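Local coordinates for protein putative NADH-flavin reductase (Lactobacillus casei ATCC 334, PDB 3H2S) that binds NADPH in a Rossmann-type fold and probably works as an NAD(P)H-dependent oxidoreductase, at residues A4-A8 with D68-V72; F102-S108 with Q138-Y142; H116-L120 with A135-Y139. All coordinates share one frame; numbering follows the deposited sequence.

Contact 1 of 3, residues A4-A8 with D68-V72; sequences AVLGA and DALSV. With NDP (NADPH dihydro-nicotinamide-adenine-dinucleotide phosphate), chain C.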
# COMPACT_ATOMS: atom_id res chain seq x y z
N ALA A 4 2.04 17.55 -11.17
CA ALA A 4 2.36 16.32 -11.89
C ALA A 4 1.08 15.55 -12.14
O ALA A 4 0.30 15.33 -11.21
CB ALA A 4 3.36 15.47 -11.10
N VAL A 5 0.85 15.15 -13.40
CA VAL A 5 -0.33 14.35 -13.72
C VAL A 5 0.08 12.95 -14.13
O VAL A 5 0.78 12.75 -15.15
CB VAL A 5 -1.17 15.01 -14.83
CG1 VAL A 5 -2.39 14.16 -15.18
CG2 VAL A 5 -1.55 16.44 -14.43
N LEU A 6 -0.29 11.96 -13.31
CA LEU A 6 -0.05 10.57 -13.66
C LEU A 6 -1.21 10.07 -14.52
O LEU A 6 -2.36 10.40 -14.26
CB LEU A 6 0.06 9.71 -12.40
CG LEU A 6 1.37 9.62 -11.60
CD1 LEU A 6 2.20 10.89 -11.58
CD2 LEU A 6 1.09 9.10 -10.18
N GLY A 7 -0.90 9.34 -15.59
CA GLY A 7 -1.94 8.99 -16.56
C GLY A 7 -2.42 10.22 -17.32
O GLY A 7 -3.58 10.29 -17.73
N ALA A 8 -1.49 11.13 -17.61
CA ALA A 8 -1.77 12.38 -18.32
C ALA A 8 -2.29 12.20 -19.75
O ALA A 8 -3.02 13.04 -20.26
CB ALA A 8 -0.52 13.29 -18.31
N ASP A 68 -3.51 11.48 -9.59
CA ASP A 68 -3.47 10.08 -10.05
C ASP A 68 -4.67 9.79 -10.98
O ASP A 68 -5.79 9.58 -10.51
CB ASP A 68 -3.42 9.11 -8.85
CG ASP A 68 -3.42 7.64 -9.27
OD1 ASP A 68 -3.65 7.33 -10.45
OD2 ASP A 68 -3.21 6.78 -8.37
N ALA A 69 -4.44 9.87 -12.29
CA ALA A 69 -5.48 9.55 -13.26
C ALA A 69 -5.15 8.28 -14.03
O ALA A 69 -5.56 8.12 -15.18
CB ALA A 69 -5.68 10.73 -14.24
N LEU A 70 -4.36 7.40 -13.42
CA LEU A 70 -4.00 6.13 -14.05
C LEU A 70 -5.18 5.17 -13.99
O LEU A 70 -5.99 5.22 -13.05
CB LEU A 70 -2.79 5.50 -13.33
CG LEU A 70 -1.47 6.23 -13.45
CD1 LEU A 70 -0.55 5.88 -12.27
CD2 LEU A 70 -0.79 5.98 -14.79
N SER A 71 -5.23 4.25 -14.96
CA SER A 71 -6.24 3.20 -14.94
C SER A 71 -5.70 1.87 -15.44
O SER A 71 -4.54 1.76 -15.84
CB SER A 71 -7.46 3.61 -15.74
OG SER A 71 -8.60 2.87 -15.30
N VAL A 72 -6.57 0.86 -15.44
CA VAL A 72 -6.22 -0.48 -15.86
C VAL A 72 -7.34 -0.98 -16.76
O VAL A 72 -8.51 -0.97 -16.36
CB VAL A 72 -6.12 -1.43 -14.66
CG1 VAL A 72 -5.73 -2.84 -15.13
CG2 VAL A 72 -5.11 -0.91 -13.64
PA NDP C . -7.61 5.77 -19.36
O1A NDP C . -7.92 4.29 -19.70
O2A NDP C . -7.97 6.81 -20.36
O5B NDP C . -5.93 5.55 -19.25
C5B NDP C . -5.47 6.10 -17.98
C4B NDP C . -3.91 6.30 -18.01
O4B NDP C . -3.31 5.12 -17.51
C3B NDP C . -3.34 6.46 -19.46
O3B NDP C . -2.60 7.64 -19.45
C2B NDP C . -2.41 5.19 -19.60
O2B NDP C . -1.29 5.31 -20.40
C1B NDP C . -2.05 4.99 -18.10
N9A NDP C . -1.60 3.61 -17.85
C8A NDP C . -2.44 2.47 -17.95
N7A NDP C . -1.81 1.33 -17.65
C5A NDP C . -0.51 1.74 -17.29
C6A NDP C . 0.58 0.98 -16.85
N6A NDP C . 0.45 -0.38 -16.77
N1A NDP C . 1.83 1.58 -16.82
C2A NDP C . 1.85 2.94 -16.90
N3A NDP C . 0.82 3.81 -17.12
C4A NDP C . -0.36 3.15 -17.40
O3 NDP C . -8.53 5.91 -18.09
PN NDP C . -9.73 6.86 -17.54
O1N NDP C . -9.32 8.33 -17.75
O2N NDP C . -10.91 6.45 -18.37
O5D NDP C . -9.95 6.66 -15.93
C5D NDP C . -9.29 7.47 -14.97
C4D NDP C . -9.77 7.02 -13.58
O4D NDP C . -11.19 7.02 -13.65
C3D NDP C . -9.33 5.62 -13.07
O3D NDP C . -9.16 5.63 -11.70
C2D NDP C . -10.56 4.74 -13.54
O2D NDP C . -10.72 3.62 -12.71
C1D NDP C . -11.69 5.78 -13.22
N1N NDP C . -12.96 5.37 -13.81
C2N NDP C . -14.02 5.01 -12.87
C3N NDP C . -15.25 4.36 -13.51
C7N NDP C . -16.45 4.50 -12.59
O7N NDP C . -16.31 4.34 -11.39
N7N NDP C . -17.71 4.65 -13.15
C4N NDP C . -15.56 4.65 -14.97
C5N NDP C . -14.35 4.73 -15.86
C6N NDP C . -13.04 5.18 -15.25
P2B NDP C . -1.41 5.24 -22.02
O1X NDP C . -2.13 6.54 -22.53
O2X NDP C . 0.05 5.38 -22.58
O3X NDP C . -2.12 4.02 -22.48
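The NADPH pocket of this Rossmann-type domain opens where two parallel strands, 2-6 and 65-68, end side by side and their chains part. Leu6 and Asp68 form the last pair, their CA atoms 5.0 Å apart, and Ala69 N closes it with a hydrogen bond to Leu6 O (2.9 Å), approaching from above the carbonyl plane, 38° out of it. Past this point an Asx turn bends the second chain: Asp68 OD1 accepts from Leu70 N at 3.1 Å. The first chain meanwhile makes a type II turn from Val5 to Ala8, in which Gly7 takes a left-handed conformation (phi 69°); a CB there would collide with Ala69 O. Bare of a side chain, Gly7 brings its CA to 3.3 Å from O3B of the adenosine ribose. Leu70 fills the angle between turn and cofactor. Its CG lies beside the backbone N (chi1 -67°), which brings the branch point up to the turn, where Leu70 CD1 lies against Leu6 CB at 3.9 Å and CD2 sits 3.5 Å from Gly7 N. Leu70 CD2 also reaches the adenine, 3.6 Å from NDP N3A. With an alanine in place of Leu70, both methyls go, and the gap opened between Leu6, Gly7 and the adenine is likely to leave the base less firmly held along its N3A side. Next along the chain, Ser71 N gives a weak hydrogen bond to O4B (3.3 Å). The contact is wholly buried: helix 80-91 supports Leu70 through Phe85, helix 11-22 brings Ile16 against Val5 and Ala69, and strand 26-31 flanks the first strand, with Val30 touching Leu6.

Contact 2 of 3, residues F102-S108 with Q138-Y142; sequences FILGSAS and QYYEY. With NDP (NADPH dihydro-nicotinamide-adenine-dinucleotide phosphate), chain C.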
# COMPACT_ATOMS: atom_id res chain seq x y z
N PHE A 102 -6.65 11.55 -5.89
CA PHE A 102 -6.82 10.22 -6.49
C PHE A 102 -8.23 10.10 -7.04
O PHE A 102 -9.20 10.45 -6.34
CB PHE A 102 -6.60 9.12 -5.43
CG PHE A 102 -5.22 9.09 -4.87
CD1 PHE A 102 -4.28 8.23 -5.40
CD2 PHE A 102 -4.85 9.95 -3.84
CE1 PHE A 102 -2.97 8.21 -4.91
CE2 PHE A 102 -3.53 9.97 -3.38
CZ PHE A 102 -2.59 9.10 -3.91
N ILE A 103 -8.33 9.72 -8.31
CA ILE A 103 -9.61 9.39 -8.89
C ILE A 103 -9.93 7.94 -8.52
O ILE A 103 -9.17 7.02 -8.85
CB ILE A 103 -9.65 9.52 -10.42
CG1 ILE A 103 -9.27 10.95 -10.87
CG2 ILE A 103 -11.03 9.14 -10.93
CD1 ILE A 103 -9.31 11.14 -12.39
N LEU A 104 -11.07 7.75 -7.88
CA LEU A 104 -11.45 6.43 -7.38
C LEU A 104 -12.56 5.85 -8.25
O LEU A 104 -12.75 6.27 -9.40
CB LEU A 104 -11.88 6.55 -5.91
CG LEU A 104 -10.77 7.04 -4.97
CD1 LEU A 104 -11.33 7.33 -3.58
CD2 LEU A 104 -9.61 6.05 -4.89
N GLY A 105 -13.22 4.81 -7.76
CA GLY A 105 -14.27 4.16 -8.51
C GLY A 105 -15.64 4.45 -7.93
O GLY A 105 -15.76 4.91 -6.79
N SER A 106 -16.66 4.10 -8.69
CA SER A 106 -18.04 4.25 -8.27
C SER A 106 -18.44 3.16 -7.28
O SER A 106 -19.35 3.33 -6.47
CB SER A 106 -18.94 4.22 -9.51
OG SER A 106 -19.99 5.16 -9.40
N ALA A 107 -17.76 2.02 -7.32
CA ALA A 107 -18.18 0.85 -6.55
C ALA A 107 -17.93 0.98 -5.04
O ALA A 107 -18.46 0.21 -4.25
CB ALA A 107 -17.51 -0.41 -7.10
N SER A 108 -17.14 1.97 -4.65
CA SER A 108 -16.90 2.24 -3.23
C SER A 108 -17.92 3.23 -2.67
O SER A 108 -17.86 3.61 -1.50
CB SER A 108 -15.47 2.74 -3.01
OG SER A 108 -15.24 4.01 -3.60
N GLN A 138 -9.75 -0.77 -6.64
CA GLN A 138 -10.02 0.64 -6.36
C GLN A 138 -10.77 0.85 -5.06
O GLN A 138 -10.61 1.88 -4.40
CB GLN A 138 -10.79 1.30 -7.51
CG GLN A 138 -9.92 1.57 -8.69
CD GLN A 138 -10.24 2.89 -9.35
OE1 GLN A 138 -11.19 2.98 -10.12
NE2 GLN A 138 -9.41 3.90 -9.11
N TYR A 139 -11.62 -0.11 -4.70
CA TYR A 139 -12.20 -0.12 -3.37
C TYR A 139 -11.09 -0.22 -2.32
O TYR A 139 -11.05 0.55 -1.37
CB TYR A 139 -13.18 -1.28 -3.25
CG TYR A 139 -13.68 -1.50 -1.84
CD1 TYR A 139 -14.44 -0.53 -1.20
CD2 TYR A 139 -13.30 -2.63 -1.11
CE1 TYR A 139 -14.86 -0.71 0.13
CE2 TYR A 139 -13.77 -2.83 0.18
CZ TYR A 139 -14.56 -1.88 0.78
OH TYR A 139 -14.98 -2.07 2.09
N TYR A 140 -10.17 -1.16 -2.51
CA TYR A 140 -8.98 -1.27 -1.64
C TYR A 140 -8.12 -0.00 -1.65
O TYR A 140 -7.59 0.40 -0.61
CB TYR A 140 -8.14 -2.48 -2.03
CG TYR A 140 -8.80 -3.84 -1.77
CD1 TYR A 140 -9.71 -4.02 -0.73
CD2 TYR A 140 -8.43 -4.95 -2.51
CE1 TYR A 140 -10.26 -5.28 -0.46
CE2 TYR A 140 -8.98 -6.21 -2.26
CZ TYR A 140 -9.88 -6.36 -1.22
OH TYR A 140 -10.41 -7.61 -0.97
N GLU A 141 -7.94 0.60 -2.82
CA GLU A 141 -7.19 1.86 -2.93
C GLU A 141 -7.82 2.95 -2.05
O GLU A 141 -7.12 3.62 -1.29
CB GLU A 141 -7.15 2.33 -4.40
CG GLU A 141 -6.54 3.71 -4.60
CD GLU A 141 -6.65 4.20 -6.03
OE1 GLU A 141 -7.40 3.60 -6.85
OE2 GLU A 141 -6.05 5.25 -6.32
N TYR A 142 -9.14 3.02 -2.08
CA TYR A 142 -9.89 3.93 -1.22
C TYR A 142 -9.68 3.62 0.27
O TYR A 142 -9.50 4.51 1.09
CB TYR A 142 -11.37 3.83 -1.57
CG TYR A 142 -12.29 4.41 -0.54
CD1 TYR A 142 -13.27 3.63 0.06
CD2 TYR A 142 -12.24 5.76 -0.22
CE1 TYR A 142 -14.15 4.16 0.97
CE2 TYR A 142 -13.16 6.31 0.67
CZ TYR A 142 -14.12 5.51 1.25
OH TYR A 142 -15.02 6.03 2.15
PA NDP C . -7.61 5.77 -19.36
O1A NDP C . -7.92 4.29 -19.70
O2A NDP C . -7.97 6.81 -20.36
O5B NDP C . -5.93 5.55 -19.25
C5B NDP C . -5.47 6.10 -17.98
C4B NDP C . -3.91 6.30 -18.01
O4B NDP C . -3.31 5.12 -17.51
C3B NDP C . -3.34 6.46 -19.46
O3B NDP C . -2.60 7.64 -19.45
C2B NDP C . -2.41 5.19 -19.60
O2B NDP C . -1.29 5.31 -20.40
C1B NDP C . -2.05 4.99 -18.10
N9A NDP C . -1.60 3.61 -17.85
C8A NDP C . -2.44 2.47 -17.95
N7A NDP C . -1.81 1.33 -17.65
C5A NDP C . -0.51 1.74 -17.29
C6A NDP C . 0.58 0.98 -16.85
N6A NDP C . 0.45 -0.38 -16.77
N1A NDP C . 1.83 1.58 -16.82
C2A NDP C . 1.85 2.94 -16.90
N3A NDP C . 0.82 3.81 -17.12
C4A NDP C . -0.36 3.15 -17.40
O3 NDP C . -8.53 5.91 -18.09
PN NDP C . -9.73 6.86 -17.54
O1N NDP C . -9.32 8.33 -17.75
O2N NDP C . -10.91 6.45 -18.37
O5D NDP C . -9.95 6.66 -15.93
C5D NDP C . -9.29 7.47 -14.97
C4D NDP C . -9.77 7.02 -13.58
O4D NDP C . -11.19 7.02 -13.65
C3D NDP C . -9.33 5.62 -13.07
O3D NDP C . -9.16 5.63 -11.70
C2D NDP C . -10.56 4.74 -13.54
O2D NDP C . -10.72 3.62 -12.71
C1D NDP C . -11.69 5.78 -13.22
N1N NDP C . -12.96 5.37 -13.81
C2N NDP C . -14.02 5.01 -12.87
C3N NDP C . -15.25 4.36 -13.51
C7N NDP C . -16.45 4.50 -12.59
O7N NDP C . -16.31 4.34 -11.39
N7N NDP C . -17.71 4.65 -13.15
C4N NDP C . -15.56 4.65 -14.97
C5N NDP C . -14.35 4.73 -15.86
C6N NDP C . -13.04 5.18 -15.25
P2B NDP C . -1.41 5.24 -22.02
O1X NDP C . -2.13 6.54 -22.53
O2X NDP C . 0.05 5.38 -22.58
O3X NDP C . -2.12 4.02 -22.48
O HOH W 1 -6.47 6.48 -8.53
O HOH W 2 -13.25 3.10 -5.36
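The nicotinamide half of the NADPH pocket is built here, where the loop leaving strand 99-103 runs alongside helix 132-145 and Gln138 reaches from the helix to the ribose diol. The Gln138 amide grips both hydroxyls: OE1 accepts from O2D at 2.7 Å, and NE2 donates to O3D at 3.1 Å. NE2 also gives a nearly straight bond (167°) to Glu141 OE1 at 3.0 Å, one helical turn on, met on the syn side of the carboxylate and close to the amide plane. A weak bond to Ile103 O (3.1 Å) also claims this nitrogen, consistent with its second proton being divided between Ile103 O and the ribose. Glu141, in the second shell, probably fixes which end of the amide faces O2D. The Gln138 chain is bent at chi2 (-141°) to bring the amide across, and Gly105 passes so near OE1 that a CB there would be tight. Beyond it, Ser106 N binds the carboxamide oxygen O7N at 2.7 Å. One water lies within bonding distance of Ile103 O and Glu141 OE2, with more acceptors around it than protons to give; another accepts a hydrogen bond from Gly105 N at 2.9 Å and bonds to Ser108 OG. Leu104 splits its methyls over the helix, CD1 meeting Tyr142 CD2 at 3.8 Å and CD2 the Glu141 CD atom at 3.7 Å, while Ser108 CB comes in plane at the Tyr139 ring edge. Strand 153-158 pairs with strand 99-103 and its continuation, Ile156 bonding the backbones of Phe102 and Leu104; helix 80-91 adds His82 beside Gln138, and Arg209 on strand 209-214 bonds Ser108 OG and makes a cation-pi contact with Tyr142.

Contact 3 of 3, residues H116-L120 with A135-Y139; sequences HPMIL and ALYQY. With NDP (NADPH dihydro-nicotinamide-adenine-dinucleotide phosphate), chain C.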
# COMPACT_ATOMS: atom_id res chain seq x y z
N HIS A 116 -23.31 2.10 3.15
CA HIS A 116 -22.07 1.35 3.01
C HIS A 116 -21.76 1.11 1.53
O HIS A 116 -22.66 1.20 0.69
CB HIS A 116 -22.16 0.01 3.75
CG HIS A 116 -23.20 -0.91 3.19
ND1 HIS A 116 -24.55 -0.71 3.41
CD2 HIS A 116 -23.11 -1.93 2.32
CE1 HIS A 116 -25.24 -1.63 2.75
NE2 HIS A 116 -24.38 -2.38 2.07
N PRO A 117 -20.47 0.92 1.20
CA PRO A 117 -20.04 0.77 -0.19
C PRO A 117 -20.77 -0.36 -0.92
O PRO A 117 -20.95 -1.45 -0.36
CB PRO A 117 -18.55 0.44 -0.07
CG PRO A 117 -18.13 0.96 1.28
CD PRO A 117 -19.35 0.82 2.15
N MSE A 118 -21.24 -0.08 -2.13
CA MSE A 118 -22.15 -1.00 -2.82
C MSE A 118 -21.45 -2.31 -3.19
O MSE A 118 -22.11 -3.35 -3.31
CB MSE A 118 -22.72 -0.35 -4.08
CG MSE A 118 -21.69 -0.06 -5.17
SE MSE A 118 -22.50 0.73 -6.78
CE MSE A 118 -22.71 2.57 -6.13
N ILE A 119 -20.13 -2.26 -3.39
CA ILE A 119 -19.35 -3.45 -3.73
C ILE A 119 -19.54 -4.56 -2.70
O ILE A 119 -19.45 -5.74 -3.02
CB ILE A 119 -17.84 -3.14 -3.89
CG1 ILE A 119 -17.09 -4.32 -4.53
CG2 ILE A 119 -17.20 -2.77 -2.55
CD1 ILE A 119 -15.65 -3.98 -4.92
N LEU A 120 -19.82 -4.18 -1.47
CA LEU A 120 -20.01 -5.17 -0.40
C LEU A 120 -21.25 -6.03 -0.63
O LEU A 120 -21.33 -7.15 -0.14
CB LEU A 120 -20.10 -4.48 0.96
CG LEU A 120 -18.88 -3.64 1.35
CD1 LEU A 120 -19.09 -3.00 2.70
CD2 LEU A 120 -17.63 -4.51 1.35
N ALA A 135 -12.52 -2.79 -10.06
CA ALA A 135 -13.42 -2.23 -9.04
C ALA A 135 -13.00 -2.64 -7.62
O ALA A 135 -12.96 -1.81 -6.70
CB ALA A 135 -14.88 -2.66 -9.32
N LEU A 136 -12.67 -3.92 -7.43
CA LEU A 136 -12.20 -4.41 -6.14
C LEU A 136 -10.95 -3.64 -5.69
O LEU A 136 -10.88 -3.12 -4.58
CB LEU A 136 -11.90 -5.90 -6.23
CG LEU A 136 -11.31 -6.54 -4.96
CD1 LEU A 136 -12.32 -6.45 -3.80
CD2 LEU A 136 -10.90 -7.99 -5.25
N TYR A 137 -9.96 -3.55 -6.56
CA TYR A 137 -8.71 -2.93 -6.15
C TYR A 137 -8.80 -1.42 -5.96
O TYR A 137 -8.08 -0.86 -5.14
CB TYR A 137 -7.57 -3.31 -7.09
CG TYR A 137 -6.96 -4.64 -6.72
CD1 TYR A 137 -7.19 -5.78 -7.50
CD2 TYR A 137 -6.11 -4.73 -5.64
CE1 TYR A 137 -6.59 -7.00 -7.17
CE2 TYR A 137 -5.49 -5.93 -5.32
CZ TYR A 137 -5.72 -7.05 -6.09
OH TYR A 137 -5.06 -8.21 -5.77
N GLN A 138 -9.75 -0.77 -6.64
CA GLN A 138 -10.02 0.64 -6.36
C GLN A 138 -10.77 0.85 -5.06
O GLN A 138 -10.61 1.88 -4.40
CB GLN A 138 -10.79 1.30 -7.51
CG GLN A 138 -9.92 1.57 -8.69
CD GLN A 138 -10.24 2.89 -9.35
OE1 GLN A 138 -11.19 2.98 -10.12
NE2 GLN A 138 -9.41 3.90 -9.11
N TYR A 139 -11.62 -0.11 -4.70
CA TYR A 139 -12.20 -0.12 -3.37
C TYR A 139 -11.09 -0.22 -2.32
O TYR A 139 -11.05 0.55 -1.37
CB TYR A 139 -13.18 -1.28 -3.25
CG TYR A 139 -13.68 -1.50 -1.84
CD1 TYR A 139 -14.44 -0.53 -1.20
CD2 TYR A 139 -13.30 -2.63 -1.11
CE1 TYR A 139 -14.86 -0.71 0.13
CE2 TYR A 139 -13.77 -2.83 0.18
CZ TYR A 139 -14.56 -1.88 0.78
OH TYR A 139 -14.98 -2.07 2.09
PA NDP C . -7.61 5.77 -19.36
O1A NDP C . -7.92 4.29 -19.70
O2A NDP C . -7.97 6.81 -20.36
O5B NDP C . -5.93 5.55 -19.25
C5B NDP C . -5.47 6.10 -17.98
C4B NDP C . -3.91 6.30 -18.01
O4B NDP C . -3.31 5.12 -17.51
C3B NDP C . -3.34 6.46 -19.46
O3B NDP C . -2.60 7.64 -19.45
C2B NDP C . -2.41 5.19 -19.60
O2B NDP C . -1.29 5.31 -20.40
C1B NDP C . -2.05 4.99 -18.10
N9A NDP C . -1.60 3.61 -17.85
C8A NDP C . -2.44 2.47 -17.95
N7A NDP C . -1.81 1.33 -17.65
C5A NDP C . -0.51 1.74 -17.29
C6A NDP C . 0.58 0.98 -16.85
N6A NDP C . 0.45 -0.38 -16.77
N1A NDP C . 1.83 1.58 -16.82
C2A NDP C . 1.85 2.94 -16.90
N3A NDP C . 0.82 3.81 -17.12
C4A NDP C . -0.36 3.15 -17.40
O3 NDP C . -8.53 5.91 -18.09
PN NDP C . -9.73 6.86 -17.54
O1N NDP C . -9.32 8.33 -17.75
O2N NDP C . -10.91 6.45 -18.37
O5D NDP C . -9.95 6.66 -15.93
C5D NDP C . -9.29 7.47 -14.97
C4D NDP C . -9.77 7.02 -13.58
O4D NDP C . -11.19 7.02 -13.65
C3D NDP C . -9.33 5.62 -13.07
O3D NDP C . -9.16 5.63 -11.70
C2D NDP C . -10.56 4.74 -13.54
O2D NDP C . -10.72 3.62 -12.71
C1D NDP C . -11.69 5.78 -13.22
N1N NDP C . -12.96 5.37 -13.81
C2N NDP C . -14.02 5.01 -12.87
C3N NDP C . -15.25 4.36 -13.51
C7N NDP C . -16.45 4.50 -12.59
O7N NDP C . -16.31 4.34 -11.39
N7N NDP C . -17.71 4.65 -13.15
C4N NDP C . -15.56 4.65 -14.97
C5N NDP C . -14.35 4.73 -15.86
C6N NDP C . -13.04 5.18 -15.25
P2B NDP C . -1.41 5.24 -22.02
O1X NDP C . -2.13 6.54 -22.53
O2X NDP C . 0.05 5.38 -22.58
O3X NDP C . -2.12 4.02 -22.48
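Ala135 O, which accepts the helical hydrogen bond of Tyr139 N at 2.9 Å, is also touched from the loop by a methyl, Ile119 CD1. That branch goes on to press against the helix backbone, with CD1 3.7 Å from Leu136 CA. The other branch of Ile119 turns to the aromatic ring: CG2 lies over one face of Tyr139, 3.9 Å from the ring centroid and 14° off the ring normal, a CH-pi contact. One torsion serves both, since chi1 of -168° sets CG1 opposite the backbone N, aimed at the helix, and leaves CG2 to cover the ring. Two neighbours extend the grip along the tyrosine. Pro117 CG meets the CE1 atom of Tyr139 at 3.8 Å, and Leu120 CD2 comes across the phenol end, 3.7 Å from Tyr139 OH. The loop holds these three residues in position by a tight turn, with Leu120 N bonded to Pro117 O at 3.2 Å, and by Ile119 N, which probably bonds to Ala107 O, earlier in the same loop. Ring and loop are thus clasped on the side of helix 132-145 from which Tyr139 projects, while Gln138, the residue before it, leads away to the cofactor. No hydrogen bond joins the two segments, and the helix turn keeps its own bond. Shape and van der Waals packing therefore carry the contact, with one CH-pi interaction in its middle, and the hydroxyl end of the ring lies beside the exposed Leu120.

Overall arrangement
Following the chain from the N terminus, contact 1 closes the first long excursion, bringing the end of strand 65-68 back beside strand 2-6 after two intervening strands and their helices. Contact 2 opens only later, at the end of strand 99-103, and closes on helix 132-145. Contact 3 lies within that span: 116-120 belongs to the loop between them and folds back on the same helix, so that the two share Gln138 and Tyr139. Contacts 1 and 2 meet where neighbouring strands 65-68 and 99-103 end, Ala69 packing on Ile103 and Asp68 on Phe102. Together these two line the cofactor from adenosine to nicotinamide; contact 3 packs the intervening loop against helix 132-145, nearer the surface.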